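Local atomic coordinates of alcohol dehydrogenase IV (Corynebacterium glutamicum, PDB entry 3IV7), a protein that probably reduces maleylacetate with a nicotinamide cofactor, as a member of the iron-containing alcohol dehydrogenase family. Residues A[170-182]-A[195-207]. Sequence-based numbering, arbitrary orientation.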
ATOM      1  N   SER A 170      -0.469 -10.737  21.262  1.00 24.74           N
ATOM      2  CA  SER A 170      -1.150  -9.934  20.241  1.00 24.07           C
ATOM      3  C   SER A 170      -0.197  -9.582  19.122  1.00 25.90           C
ATOM      4  O   SER A 170      -0.588  -9.571  17.951  1.00 27.30           O
ATOM      5  CB  SER A 170      -1.778  -8.643  20.828  1.00 23.92           C
ATOM      6  OG  SER A 170      -2.448  -7.898  19.803  1.00 23.90           O
ATOM      7  N   GLY A 171       1.047  -9.277  19.451  1.00 28.93           N
ATOM      8  CA  GLY A 171       2.056  -8.999  18.381  1.00 25.15           C
ATOM      9  C   GLY A 171       2.263 -10.192  17.455  1.00 27.98           C
ATOM     10  O   GLY A 171       2.438 -10.044  16.242  1.00 29.11           O
ATOM     11  N   LEU A 172       2.228 -11.389  18.024  1.00 29.70           N
ATOM     12  CA  LEU A 172       2.400 -12.602  17.228  1.00 26.12           C
ATOM     13  C   LEU A 172       1.146 -12.887  16.416  1.00 27.72           C
ATOM     14  O   LEU A 172       1.222 -13.516  15.364  1.00 28.78           O
ATOM     15  CB  LEU A 172       2.771 -13.777  18.131  1.00 26.79           C
ATOM     16  CG  LEU A 172       4.183 -13.656  18.746  1.00 26.39           C
ATOM     17  CD1 LEU A 172       4.393 -14.710  19.821  1.00 27.45           C
ATOM     18  CD2 LEU A 172       5.274 -13.767  17.687  1.00 32.80           C
ATOM     19  N   ASN A 173      -0.014 -12.428  16.906  1.00 25.95           N
ATOM     20  CA  ASN A 173      -1.261 -12.433  16.104  1.00 26.04           C
ATOM     21  C   ASN A 173      -1.014 -11.592  14.835  1.00 27.46           C
ATOM     22  O   ASN A 173      -1.270 -12.041  13.695  1.00 26.47           O
ATOM     23  CB  ASN A 173      -2.365 -11.837  16.943  1.00 28.34           C
ATOM     24  CG  ASN A 173      -3.741 -11.831  16.261  1.00 29.57           C
ATOM     25  OD1 ASN A 173      -3.945 -12.294  15.118  1.00 32.02           O
ATOM     26  ND2 ASN A 173      -4.675 -11.252  16.949  1.00 30.73           N
ATOM     27  N   GLY A 174      -0.425 -10.418  15.035  1.00 25.50           N
ATOM     28  CA  GLY A 174      -0.073  -9.522  13.936  1.00 27.70           C
ATOM     29  C   GLY A 174       0.939 -10.187  13.022  1.00 27.66           C
ATOM     30  O   GLY A 174       0.806 -10.135  11.812  1.00 31.11           O
ATOM     31  N   LEU A 175       1.895 -10.909  13.617  1.00 27.64           N
ATOM     32  CA  LEU A 175       2.882 -11.630  12.849  1.00 27.98           C
ATOM     33  C   LEU A 175       2.245 -12.736  11.977  1.00 30.23           C
ATOM     34  O   LEU A 175       2.686 -12.962  10.849  1.00 27.22           O
ATOM     35  CB  LEU A 175       3.963 -12.209  13.757  1.00 30.61           C
ATOM     36  CG  LEU A 175       5.258 -12.551  13.060  1.00 35.86           C
ATOM     37  CD1 LEU A 175       5.807 -11.311  12.393  1.00 34.70           C
ATOM     38  CD2 LEU A 175       6.327 -13.179  14.082  1.00 32.88           C
ATOM     39  N   ALA A 176       1.202 -13.390  12.502  1.00 24.92           N
ATOM     40  CA  ALA A 176       0.511 -14.419  11.790  1.00 26.24           C
ATOM     41  C   ALA A 176      -0.189 -13.843  10.574  1.00 27.07           C
ATOM     42  O   ALA A 176      -0.202 -14.473   9.522  1.00 27.21           O
ATOM     43  CB  ALA A 176      -0.487 -15.103  12.687  1.00 24.01           C
ATOM     44  N   HIS A 177      -0.765 -12.646  10.722  1.00 27.13           N
ATOM     45  CA  HIS A 177      -1.391 -11.958   9.591  1.00 27.59           C
ATOM     46  C   HIS A 177      -0.353 -11.842   8.467  1.00 29.48           C
ATOM     47  O   HIS A 177      -0.651 -12.122   7.315  1.00 29.48           O
ATOM     48  CB  HIS A 177      -1.916 -10.560   9.979  1.00 26.34           C
ATOM     49  CG  HIS A 177      -3.099 -10.573  10.903  1.00 30.35           C
ATOM     50  ND1 HIS A 177      -4.026 -11.599  10.919  1.00 29.17           N
ATOM     51  CD2 HIS A 177      -3.586  -9.616  11.732  1.00 27.68           C
ATOM     52  CE1 HIS A 177      -4.981 -11.310  11.789  1.00 31.44           C
ATOM     53  NE2 HIS A 177      -4.743 -10.110  12.291  1.00 30.55           N
ATOM     54  N   CYS A 178       0.887 -11.498   8.815  1.00 29.62           N
ATOM     55  CA  CYS A 178       1.929 -11.375   7.805  1.00 26.09           C
ATOM     56  C   CYS A 178       2.258 -12.705   7.190  1.00 28.21           C
ATOM     57  O   CYS A 178       2.259 -12.852   5.989  1.00 28.76           O
ATOM     58  CB  CYS A 178       3.228 -10.816   8.394  1.00 28.37           C
ATOM     59  SG  CYS A 178       3.128  -9.226   9.101  1.00 28.10           S
ATOM     60  N   ILE A 179       2.619 -13.657   8.027  1.00 26.98           N
ATOM     61  CA  ILE A 179       3.147 -14.921   7.541  1.00 28.58           C
ATOM     62  C   ILE A 179       2.145 -15.756   6.743  1.00 27.72           C
ATOM     63  O   ILE A 179       2.440 -16.195   5.648  1.00 28.13           O
ATOM     64  CB  ILE A 179       3.821 -15.734   8.675  1.00 26.89           C
ATOM     65  CG1 ILE A 179       5.077 -14.962   9.148  1.00 31.37           C
ATOM     66  CG2 ILE A 179       4.217 -17.148   8.136  1.00 23.56           C
ATOM     67  CD1 ILE A 179       5.830 -15.550  10.368  1.00 31.20           C
ATOM     68  N   ASP A 180       0.949 -15.937   7.274  1.00 28.42           N
ATOM     69  CA  ASP A 180      -0.079 -16.708   6.550  1.00 27.04           C
ATOM     70  C   ASP A 180      -0.393 -16.038   5.200  1.00 29.07           C
ATOM     71  O   ASP A 180      -0.636 -16.727   4.199  1.00 28.80           O
ATOM     72  CB  ASP A 180      -1.321 -16.793   7.371  1.00 25.67           C
ATOM     73  CG  ASP A 180      -2.162 -18.015   7.068  1.00 31.15           C
ATOM     74  OD1 ASP A 180      -1.622 -19.093   6.657  1.00 26.04           O
ATOM     75  OD2 ASP A 180      -3.377 -17.920   7.369  1.00 25.77           O
ATOM     76  N   SER A 181      -0.333 -14.698   5.172  1.00 27.98           N
ATOM     77  CA  SER A 181      -0.641 -13.939   3.970  1.00 27.89           C
ATOM     78  C   SER A 181       0.350 -14.228   2.825  1.00 27.86           C
ATOM     79  O   SER A 181       0.007 -14.081   1.641  1.00 26.38           O
ATOM     80  CB  SER A 181      -0.703 -12.448   4.283  1.00 29.75           C
ATOM     81  OG  SER A 181      -1.901 -12.115   5.011  1.00 32.78           O
ATOM     82  N   LEU A 182       1.560 -14.662   3.184  1.00 25.63           N
ATOM     83  CA  LEU A 182       2.575 -15.014   2.207  1.00 25.73           C
ATOM     84  C   LEU A 182       2.182 -16.171   1.289  1.00 27.15           C
ATOM     85  O   LEU A 182       2.709 -16.279   0.186  1.00 23.80           O
ATOM     86  CB  LEU A 182       3.921 -15.291   2.890  1.00 23.65           C
ATOM     87  CG  LEU A 182       4.540 -14.061   3.588  1.00 25.25           C
ATOM     88  CD1 LEU A 182       5.837 -14.404   4.272  1.00 27.86           C
ATOM     89  CD2 LEU A 182       4.723 -12.916   2.580  1.00 20.07           C
ATOM     90  N   ALA A 195       3.494  -7.571   3.919  1.00 27.87           N
ATOM     91  CA  ALA A 195       3.598  -8.592   4.943  1.00 26.66           C
ATOM     92  C   ALA A 195       5.031  -8.692   5.477  1.00 26.44           C
ATOM     93  O   ALA A 195       5.223  -8.802   6.656  1.00 24.79           O
ATOM     94  CB  ALA A 195       3.139  -9.935   4.423  1.00 23.79           C
ATOM     95  N   ALA A 196       6.020  -8.586   4.584  1.00 25.48           N
ATOM     96  CA  ALA A 196       7.442  -8.686   4.956  1.00 28.05           C
ATOM     97  C   ALA A 196       7.875  -7.456   5.773  1.00 29.39           C
ATOM     98  O   ALA A 196       8.682  -7.571   6.668  1.00 30.14           O
ATOM     99  CB  ALA A 196       8.292  -8.807   3.718  1.00 28.02           C
ATOM    100  N   GLU A 197       7.340  -6.284   5.423  1.00 27.32           N
ATOM    101  CA  GLU A 197       7.588  -5.072   6.185  1.00 30.13           C
ATOM    102  C   GLU A 197       6.973  -5.210   7.564  1.00 28.51           C
ATOM    103  O   GLU A 197       7.542  -4.749   8.542  1.00 27.09           O
ATOM    104  CB  GLU A 197       7.019  -3.852   5.462  1.00 30.80           C
ATOM    105  CG  GLU A 197       7.077  -2.536   6.249  1.00 32.10           C
ATOM    106  CD  GLU A 197       8.468  -1.936   6.378  1.00 32.31           C
ATOM    107  OE1 GLU A 197       9.474  -2.595   5.994  1.00 27.35           O
ATOM    108  OE2 GLU A 197       8.543  -0.741   6.830  1.00 32.14           O
ATOM    109  N   GLY A 198       5.817  -5.869   7.648  1.00 26.92           N
ATOM    110  CA  GLY A 198       5.197  -6.136   8.956  1.00 28.91           C
ATOM    111  C   GLY A 198       6.041  -7.086   9.799  1.00 28.31           C
ATOM    112  O   GLY A 198       6.164  -6.899  11.012  1.00 26.00           O
ATOM    113  N   ILE A 199       6.599  -8.133   9.159  1.00 24.98           N
ATOM    114  CA  ILE A 199       7.471  -9.076   9.854  1.00 24.79           C
ATOM    115  C   ILE A 199       8.698  -8.333  10.408  1.00 26.51           C
ATOM    116  O   ILE A 199       9.059  -8.515  11.568  1.00 27.74           O
ATOM    117  CB  ILE A 199       7.954 -10.229   8.956  1.00 24.53           C
ATOM    118  CG1 ILE A 199       6.778 -11.102   8.515  1.00 23.98           C
ATOM    119  CG2 ILE A 199       9.000 -11.093   9.698  1.00 21.98           C
ATOM    120  CD1 ILE A 199       7.149 -12.183   7.457  1.00 21.56           C
ATOM    121  N   ARG A 200       9.305  -7.485   9.584  1.00 24.72           N
ATOM    122  CA  ARG A 200      10.477  -6.730   9.998  1.00 27.83           C
ATOM    123  C   ARG A 200      10.185  -5.876  11.236  1.00 28.08           C
ATOM    124  O   ARG A 200      10.915  -5.955  12.219  1.00 28.32           O
ATOM    125  CB  ARG A 200      10.972  -5.819   8.865  1.00 28.34           C
ATOM    126  CG  ARG A 200      12.291  -5.051   9.202  1.00 29.56           C
ATOM    127  CD  ARG A 200      12.508  -3.827   8.288  1.00 38.48           C
ATOM    128  NE  ARG A 200      11.398  -2.870   8.354  1.00 36.71           N
ATOM    129  CZ  ARG A 200      11.203  -1.987   9.338  1.00 46.40           C
ATOM    130  NH1 ARG A 200      12.022  -1.944  10.389  1.00 41.66           N
ATOM    131  NH2 ARG A 200      10.148  -1.172   9.295  1.00 41.21           N
ATOM    132  N   ALA A 201       9.099  -5.098  11.187  1.00 27.90           N
ATOM    133  CA  ALA A 201       8.743  -4.196  12.285  1.00 28.21           C
ATOM    134  C   ALA A 201       8.396  -4.926  13.572  1.00 28.34           C
ATOM    135  O   ALA A 201       8.808  -4.509  14.645  1.00 29.78           O
ATOM    136  CB  ALA A 201       7.592  -3.244  11.868  1.00 27.92           C
ATOM    137  N   LEU A 202       7.624  -5.999  13.477  1.00 28.84           N
ATOM    138  CA  LEU A 202       7.248  -6.759  14.656  1.00 24.80           C
ATOM    139  C   LEU A 202       8.416  -7.504  15.279  1.00 26.36           C
ATOM    140  O   LEU A 202       8.537  -7.575  16.504  1.00 24.23           O
ATOM    141  CB  LEU A 202       6.102  -7.703  14.354  1.00 25.96           C
ATOM    142  CG  LEU A 202       4.775  -6.978  14.215  1.00 29.14           C
ATOM    143  CD1 LEU A 202       3.795  -7.748  13.358  1.00 23.59           C
ATOM    144  CD2 LEU A 202       4.184  -6.631  15.601  1.00 26.75           C
ATOM    145  N   ASN A 203       9.292  -8.033  14.439  1.00 26.26           N
ATOM    146  CA  ASN A 203      10.475  -8.764  14.908  1.00 25.99           C
ATOM    147  C   ASN A 203      11.437  -7.847  15.655  1.00 27.28           C
ATOM    148  O   ASN A 203      12.077  -8.243  16.634  1.00 28.62           O
ATOM    149  CB  ASN A 203      11.177  -9.407  13.712  1.00 25.13           C
ATOM    150  CG  ASN A 203      12.290 -10.235  14.104  1.00 26.03           C
ATOM    151  OD1 ASN A 203      12.115 -11.236  14.821  1.00 27.12           O
ATOM    152  ND2 ASN A 203      13.500  -9.865  13.648  1.00 28.48           N
ATOM    153  N   GLN A 204      11.495  -6.609  15.215  1.00 28.19           N
ATOM    154  CA  GLN A 204      12.324  -5.583  15.851  1.00 31.80           C
ATOM    155  C   GLN A 204      11.663  -5.079  17.130  1.00 30.38           C
ATOM    156  O   GLN A 204      12.309  -4.973  18.171  1.00 26.48           O
ATOM    157  CB  GLN A 204      12.523  -4.395  14.880  1.00 31.16           C
ATOM    158  CG  GLN A 204      13.498  -4.668  13.743  1.00 42.00           C
ATOM    159  CD  GLN A 204      14.942  -4.759  14.220  1.00 50.59           C
ATOM    160  OE1 GLN A 204      15.430  -3.897  14.985  1.00 57.60           O
ATOM    161  NE2 GLN A 204      15.633  -5.801  13.784  1.00 50.27           N
ATOM    162  N   GLY A 205      10.348  -4.849  17.051  1.00 28.45           N
ATOM    163  CA  GLY A 205       9.591  -4.204  18.137  1.00 28.88           C
ATOM    164  C   GLY A 205       9.284  -5.046  19.367  1.00 28.66           C
ATOM    165  O   GLY A 205       9.491  -4.594  20.504  1.00 27.99           O
ATOM    166  N   LEU A 206       8.823  -6.277  19.155  1.00 27.48           N
ATOM    167  CA  LEU A 206       8.374  -7.099  20.252  1.00 28.73           C
ATOM    168  C   LEU A 206       9.463  -7.373  21.292  1.00 27.79           C
ATOM    169  O   LEU A 206       9.199  -7.264  22.478  1.00 26.74           O
ATOM    170  CB  LEU A 206       7.707  -8.409  19.745  1.00 31.81           C
ATOM    171  CG  LEU A 206       6.463  -8.191  18.833  1.00 33.25           C
ATOM    172  CD1 LEU A 206       5.902  -9.512  18.323  1.00 28.47           C
ATOM    173  CD2 LEU A 206       5.356  -7.370  19.524  1.00 26.64           C
ATOM    174  N   PRO A 207      10.707  -7.667  20.856  1.00 23.99           N
ATOM    175  CA  PRO A 207      11.709  -7.901  21.883  1.00 24.49           C
ATOM    176  C   PRO A 207      12.045  -6.630  22.694  1.00 26.78           C
ATOM    177  O   PRO A 207      12.493  -6.739  23.836  1.00 23.34           O
ATOM    178  CB  PRO A 207      12.948  -8.346  21.086  1.00 23.78           C
ATOM    179  CG  PRO A 207      12.401  -8.844  19.768  1.00 26.52           C
ATOM    180  CD  PRO A 207      11.170  -8.073  19.512  1.00 27.60           C
TER
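Segments 170-182 and 195-207 lie on two neighbouring helices and run roughly antiparallel, with 149° between their directions and a closest axis approach of 8.4 Å. They are closest where Cys-178 faces Ala-195, with CA atoms 4.3 Å apart. They diverge toward Gly-171 and Leu-202, where the CA atoms are 6.8 Å apart. At the close end Cys-178 and Ala-195 are small, and the CD2 of Leu-182 also packs on the CB of Ala-195. The CB of Ala-195 packs on the backbone O of Cys-178 at 3.4 Å. The SG of Cys-178 lies beside its own backbone N, anti to the carbonyl carbon (chi1 -61°). There it lies against the backbone of the second helix, 3.7 Å from the C of Gly-198. Gly-198 has no side chain, so the sulfur can sit directly against its backbone.

Ile-199 is the centre of the apolar packing. Its CG1 touches the CB of Cys-178 at 3.6 Å, and its CD1 meets the CG1 of Ile-179. Its side chain crosses those of Leu-175 and Ile-179 at about a right angle. It meets Leu-182 tip to tip, CD1 to CD1. The CD1 of Leu-175 reaches the CA of Ile-199 at 3.8 Å and also touches the CB of Leu-202.

Where the helices diverge, leucine side chains meet the backbone around two glycines. The CD1 of Leu-202 lies over the peptide link between Gly-174 and Leu-175, 3.7 Å from the N of Leu-175. Both methyls of Leu-206 cover Gly-171, whose CA carries no side chain to block them.

Helix 216-236 contacts Cys-178 and Ala-195, while helix 276-286 contacts Leu-182 and Ile-199. The contact is a buried antiparallel helix pair, formed by consecutive helices in the all-helical C-terminal domain of the iron-containing alcohol dehydrogenase fold.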